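Local coordinates for hypothetical protein TM1010 (Thermotoga maritima, PDB 2F4P) that is of unknown function but belongs by sequence to the cupins, a superfamily built on a beta-barrel domain, and forms a two-chain assembly, at residues A[50-55]-A[116-121]; A[74-79]-A[112-117]. All coordinates share one frame; numbering follows the deposited sequence. Where two conformers were deposited one is given.

Contact 1 of 2, residues A[50-55]-A[116-121]; sequences VYDVVF and VHIGIS
Y51 lays its aromatic ring over the backbone of G119, its partner in a hydrogen-bonded antiparallel pair of a cupin sheet; the N-to-C directions of segments 50-55 and 116-121 are 152° apart, nearly antiparallel. Y51 was deposited in two conformers; in the one described, CB carries the ring across the strand gap, CG and CD1 lie near G119 O, and that oxygen sits 3.5 Å above the ring plane, over its centre. On the other edge CD2 lies between G119 O and CA, and further out CE2 is 3.5 Å from G119 CA. At the tip, OH and S121 OG are hydrogen-bonded at 2.6 Å, the serine oxygen near the ring plane, and OH is also hydrogen-bonded to Q70 NE2. Y51 N donates to G119 O (2.9 Å) and G119 N returns to Y51 O. The next hydrogen-bonded pair, V53 with H117, repeats this with V53 N to H117 O at 2.8 Å. The H117 ring stands beside V53, its CG put by chi1 of 77° in the crowded position between backbone N and carbonyl carbon. ND1 of the ring donates to I118 O at 2.9 Å, the oxygen in the imidazole plane but the donor above the carbonyl plane, while NE2 meets F55 CE1 at 3.6 Å, rim to rim, the two planes only 20° apart. On the opposite face V50 CG1 touches I118 CG2 (3.8 Å), and V54 lies alongside V116. V50, I118 and I120, on the same face as D52, pack on the second subunit: V50 on its I73, the isoleucines on their own counterparts there. Y51, V53 and H117 face the other way, where an unknown ligand lies near V53 and H107 meets the H117 ring. In the sheet, strand 33-37 flanks segment 50-55, and strand 70-75 flanks segment 116-121.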
loop_
_atom_site.group_PDB
_atom_site.type_symbol
_atom_site.label_atom_id
_atom_site.label_comp_id
_atom_site.label_asym_id
_atom_site.label_seq_id
_atom_site.Cartn_x
_atom_site.Cartn_y
_atom_site.Cartn_z
ATOM N N VAL A 50 -2.317 6.715 -3.066
ATOM C CA VAL A 50 -1.509 6.033 -2.048
ATOM C C VAL A 50 -0.529 7.059 -1.446
ATOM O O VAL A 50 0.067 7.886 -2.154
ATOM C CB VAL A 50 -0.734 4.820 -2.631
ATOM C CG1 VAL A 50 -0.014 4.055 -1.538
ATOM C CG2 VAL A 50 -1.663 3.885 -3.396
ATOM N N TYR A 51 -0.396 7.011 -0.127
ATOM C CA TYR A 51 0.481 7.939 0.575
ATOM C C TYR A 51 1.120 7.246 1.755
ATOM O O TYR A 51 0.688 6.183 2.177
ATOM C CB TYR A 51 -0.282 9.194 1.013
ATOM C CG TYR A 51 -1.713 8.885 1.305
ATOM C CD1 TYR A 51 -2.662 8.838 0.279
ATOM C CD2 TYR A 51 -2.116 8.590 2.596
ATOM C CE1 TYR A 51 -3.971 8.497 0.540
ATOM C CE2 TYR A 51 -3.430 8.266 2.869
ATOM C CZ TYR A 51 -4.348 8.221 1.847
ATOM O OH TYR A 51 -5.631 7.890 2.165
ATOM N N ASP A 52 2.189 7.859 2.232
ATOM C CA ASP A 52 2.949 7.367 3.374
ATOM C C ASP A 52 2.936 8.499 4.371
ATOM O O ASP A 52 3.260 9.639 3.994
ATOM C CB ASP A 52 4.382 7.068 2.943
ATOM C CG ASP A 52 5.123 6.193 3.942
ATOM O OD1 ASP A 52 4.501 5.319 4.583
ATOM O OD2 ASP A 52 6.341 6.364 4.070
ATOM N N VAL A 53 2.542 8.210 5.615
ATOM C CA VAL A 53 2.305 9.238 6.645
ATOM C C VAL A 53 3.097 8.930 7.924
ATOM O O VAL A 53 3.094 7.782 8.394
ATOM C CB VAL A 53 0.812 9.324 7.052
ATOM C CG1 VAL A 53 0.513 10.648 7.841
ATOM C CG2 VAL A 53 -0.096 9.188 5.846
ATOM N N VAL A 54 3.749 9.942 8.491
ATOM C CA VAL A 54 4.308 9.846 9.846
ATOM C C VAL A 54 3.566 10.810 10.751
ATOM O O VAL A 54 3.492 12.008 10.442
ATOM C CB VAL A 54 5.799 10.236 9.901
ATOM C CG1 VAL A 54 6.350 10.027 11.327
ATOM C CG2 VAL A 54 6.592 9.451 8.870
ATOM N N PHE A 55 3.014 10.285 11.844
ATOM C CA PHE A 55 2.415 11.086 12.918
ATOM C C PHE A 55 3.408 11.051 14.078
ATOM O O PHE A 55 3.728 9.977 14.594
ATOM C CB PHE A 55 1.135 10.468 13.444
ATOM C CG PHE A 55 -0.003 10.440 12.456
ATOM C CD1 PHE A 55 -0.117 9.409 11.548
ATOM C CD2 PHE A 55 -0.950 11.424 12.463
ATOM C CE1 PHE A 55 -1.169 9.387 10.626
ATOM C CE2 PHE A 55 -1.981 11.417 11.571
ATOM C CZ PHE A 55 -2.098 10.368 10.649
ATOM N N VAL A 116 3.645 5.303 11.814
ATOM C CA VAL A 116 3.921 5.405 10.392
ATOM C C VAL A 116 3.057 4.396 9.685
ATOM O O VAL A 116 3.008 3.214 10.081
ATOM C CB VAL A 116 5.392 5.100 10.052
ATOM C CG1 VAL A 116 5.675 5.350 8.540
ATOM C CG2 VAL A 116 6.322 5.919 10.959
ATOM N N HIS A 117 2.384 4.851 8.634
ATOM C CA HIS A 117 1.568 3.951 7.864
ATOM C C HIS A 117 1.458 4.377 6.397
ATOM O O HIS A 117 1.637 5.556 6.059
ATOM C CB HIS A 117 0.177 3.785 8.516
ATOM C CG HIS A 117 -0.748 4.929 8.291
ATOM N ND1 HIS A 117 -1.452 5.090 7.119
ATOM C CD2 HIS A 117 -1.109 5.958 9.094
ATOM C CE1 HIS A 117 -2.174 6.193 7.194
ATOM N NE2 HIS A 117 -1.998 6.729 8.389
ATOM N N ILE A 118 1.186 3.384 5.547
ATOM C CA ILE A 118 0.749 3.604 4.189
ATOM C C ILE A 118 -0.761 3.779 4.231
ATOM O O ILE A 118 -1.463 3.100 4.998
ATOM C CB ILE A 118 1.144 2.414 3.270
ATOM C CG1 ILE A 118 2.680 2.322 3.143
ATOM C CG2 ILE A 118 0.519 2.559 1.869
ATOM C CD1 ILE A 118 3.194 0.944 2.817
ATOM N N GLY A 119 -1.270 4.740 3.471
ATOM C CA GLY A 119 -2.713 4.898 3.313
ATOM C C GLY A 119 -3.093 4.726 1.862
ATOM O O GLY A 119 -2.360 5.185 0.977
ATOM N N ILE A 120 -4.218 4.045 1.618
ATOM C CA ILE A 120 -4.743 3.856 0.276
ATOM C C ILE A 120 -6.153 4.445 0.262
ATOM O O ILE A 120 -7.022 3.964 1.001
ATOM C CB ILE A 120 -4.799 2.374 -0.096
ATOM C CG1 ILE A 120 -3.439 1.721 0.117
ATOM C CG2 ILE A 120 -5.239 2.197 -1.535
ATOM C CD1 ILE A 120 -3.431 0.228 0.029
ATOM N N SER A 121 -6.357 5.509 -0.507
ATOM C CA SER A 121 -7.702 6.039 -0.741
ATOM C C SER A 121 -8.274 5.304 -1.969
ATOM O O SER A 121 -7.801 5.485 -3.085
ATOM C CB SER A 121 -7.677 7.541 -0.994
ATOM O OG SER A 121 -7.150 8.236 0.100
#

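Contact 2 of 2, residues A[74-79]-A[112-117]; sequences VTRGKG and DEELVH
R76 and V116 meet at a classic beta bulge, where T75 and R76 both face V116 and the antiparallel register slips by one residue. V116 O accepts T75 N at 2.9 Å and, weakly, R76 N at 3.3 Å; V116 N answers with a bond to R76 O. Here the chain turns a corner at R76-G77, where G77 has a positive phi (89°) and its CA comes within 3.3 Å of E114 O, a CA-H...O contact. R76 leaves its backbone extended, CG anti to N (chi1 170°), and its CB packs on V116 CB at 3.9 Å. Its guanidinium forms a salt bridge with the E114 carboxylate, which lies over one face with the two planes 62° apart; the closest atoms are too tight in the model, so the exact placement is doubtful. Water 1, in the guanidinium plane, links NH1 to E114 OE1. K78, the third large contributor, anchors its backbone N on E114 O at 2.9 Å, while its CB rests against E113 OE1. L115 CD1 packs crosswise on V74 CG1 (3.5 Å). The extended K78 chain ends in a salt bridge with the terminal carboxylate of K147, and its NZ also donates to water 2, 2.6 Å away, which passes a hydrogen bond to D112 OD1.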
loop_
_atom_site.group_PDB
_atom_site.type_symbol
_atom_site.label_atom_id
_atom_site.label_comp_id
_atom_site.label_asym_id
_atom_site.label_seq_id
_atom_site.Cartn_x
_atom_site.Cartn_y
_atom_site.Cartn_z
ATOM N N VAL A 74 -0.038 -0.331 8.623
ATOM C CA VAL A 74 0.888 0.216 9.611
ATOM C C VAL A 74 2.253 -0.409 9.447
ATOM O O VAL A 74 2.390 -1.632 9.456
ATOM C CB VAL A 74 0.358 -0.014 11.040
ATOM C CG1 VAL A 74 1.295 0.627 12.068
ATOM C CG2 VAL A 74 -1.070 0.518 11.150
ATOM N N THR A 75 3.265 0.432 9.283
ATOM C CA THR A 75 4.622 -0.045 9.033
ATOM C C THR A 75 5.553 0.124 10.221
ATOM O O THR A 75 6.573 -0.552 10.286
ATOM C CB THR A 75 5.254 0.644 7.805
ATOM O OG1 THR A 75 5.312 2.061 8.000
ATOM C CG2 THR A 75 4.444 0.376 6.577
ATOM N N ARG A 76 5.206 0.996 11.166
ATOM C CA ARG A 76 6.066 1.249 12.299
ATOM C C ARG A 76 5.332 1.938 13.429
ATOM O O ARG A 76 4.460 2.777 13.200
ATOM C CB ARG A 76 7.245 2.103 11.836
ATOM C CG ARG A 76 8.124 2.673 12.921
ATOM C CD ARG A 76 9.511 2.856 12.373
ATOM N NE ARG A 76 10.266 3.944 12.969
ATOM C CZ ARG A 76 10.226 5.215 12.563
ATOM N NH1 ARG A 76 9.412 5.589 11.586
ATOM N NH2 ARG A 76 10.995 6.131 13.156
ATOM N N GLY A 77 5.708 1.605 14.660
ATOM C CA GLY A 77 5.267 2.392 15.815
ATOM C C GLY A 77 3.955 1.939 16.418
ATOM O O GLY A 77 3.615 0.765 16.349
ATOM N N LYS A 78 3.225 2.884 17.016
ATOM C CA LYS A 78 1.997 2.617 17.728
ATOM C C LYS A 78 1.032 3.766 17.494
ATOM O O LYS A 78 1.404 4.942 17.579
ATOM C CB LYS A 78 2.257 2.467 19.236
ATOM C CG LYS A 78 1.008 2.129 20.056
ATOM C CD LYS A 78 1.344 1.928 21.542
ATOM C CE LYS A 78 0.100 1.743 22.398
ATOM N NZ LYS A 78 0.424 1.882 23.854
ATOM N N GLY A 79 -0.199 3.421 17.166
ATOM C CA GLY A 79 -1.228 4.416 17.010
ATOM C C GLY A 79 -2.599 3.946 17.377
ATOM O O GLY A 79 -2.777 2.900 17.979
ATOM N N ASP A 112 2.862 8.697 23.156
ATOM C CA ASP A 112 4.291 8.571 23.496
ATOM C C ASP A 112 5.086 7.740 22.511
ATOM O O ASP A 112 6.171 7.249 22.843
ATOM C CB ASP A 112 4.426 7.983 24.896
ATOM C CG ASP A 112 3.760 6.625 25.036
ATOM O OD1 ASP A 112 3.259 6.066 24.033
ATOM O OD2 ASP A 112 3.717 6.132 26.181
ATOM N N GLU A 113 4.547 7.610 21.298
ATOM C CA GLU A 113 5.202 6.900 20.223
ATOM C C GLU A 113 4.646 7.354 18.877
ATOM O O GLU A 113 3.457 7.611 18.741
ATOM C CB GLU A 113 5.022 5.381 20.404
ATOM C CG GLU A 113 5.865 4.544 19.501
ATOM C CD GLU A 113 5.903 3.056 19.889
ATOM O OE1 GLU A 113 5.369 2.674 20.958
ATOM O OE2 GLU A 113 6.466 2.264 19.099
ATOM N N GLU A 114 5.515 7.409 17.871
ATOM C CA GLU A 114 5.103 7.792 16.535
ATOM C C GLU A 114 4.302 6.658 15.873
ATOM O O GLU A 114 4.383 5.486 16.285
ATOM C CB GLU A 114 6.335 8.148 15.702
ATOM C CG GLU A 114 7.013 6.934 15.132
ATOM C CD GLU A 114 8.394 7.213 14.631
ATOM O OE1 GLU A 114 8.675 8.363 14.205
ATOM O OE2 GLU A 114 9.204 6.259 14.694
ATOM N N LEU A 115 3.533 7.009 14.856
ATOM C CA LEU A 115 2.866 6.032 13.980
ATOM C C LEU A 115 3.255 6.344 12.544
ATOM O O LEU A 115 3.245 7.501 12.131
ATOM C CB LEU A 115 1.348 6.082 14.121
ATOM C CG LEU A 115 0.543 5.214 13.138
ATOM C CD1 LEU A 115 0.605 3.753 13.521
ATOM C CD2 LEU A 115 -0.888 5.707 13.063
ATOM N N VAL A 116 3.645 5.303 11.814
ATOM C CA VAL A 116 3.921 5.405 10.392
ATOM C C VAL A 116 3.057 4.396 9.685
ATOM O O VAL A 116 3.008 3.214 10.081
ATOM C CB VAL A 116 5.392 5.100 10.052
ATOM C CG1 VAL A 116 5.675 5.350 8.540
ATOM C CG2 VAL A 116 6.322 5.919 10.959
ATOM N N HIS A 117 2.384 4.851 8.634
ATOM C CA HIS A 117 1.568 3.951 7.864
ATOM C C HIS A 117 1.458 4.377 6.397
ATOM O O HIS A 117 1.637 5.556 6.059
ATOM C CB HIS A 117 0.177 3.785 8.516
ATOM C CG HIS A 117 -0.748 4.929 8.291
ATOM N ND1 HIS A 117 -1.452 5.090 7.119
ATOM C CD2 HIS A 117 -1.109 5.958 9.094
ATOM C CE1 HIS A 117 -2.174 6.193 7.194
ATOM N NE2 HIS A 117 -1.998 6.729 8.389
HETATM O O HOH W 1 9.864 8.579 11.283
HETATM O O HOH W 2 1.071 4.370 24.167
#

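Strand 115-121 carries both contacts, whose centres lie 11 Å apart, and V116 and H117 belong to each. In chain order come 50-55, 74-79 and then 112-117 running into 116-121, so strand 115-121 lies between two strands that come earlier in the chain, in the same antiparallel sheet: 49-55 along one edge, 70-75 along the other. A probable hydrogen bond from F55 N to L115 O (2.8 Å) continues contact 1 into contact 2. Contact 1 lies nearer the chain centre, while contact 2 marks the corner where the chain leaves this sheet for strand 78-83 of the second one, joining the two sheets of the cupin barrel. Both contacts also touch the second subunit.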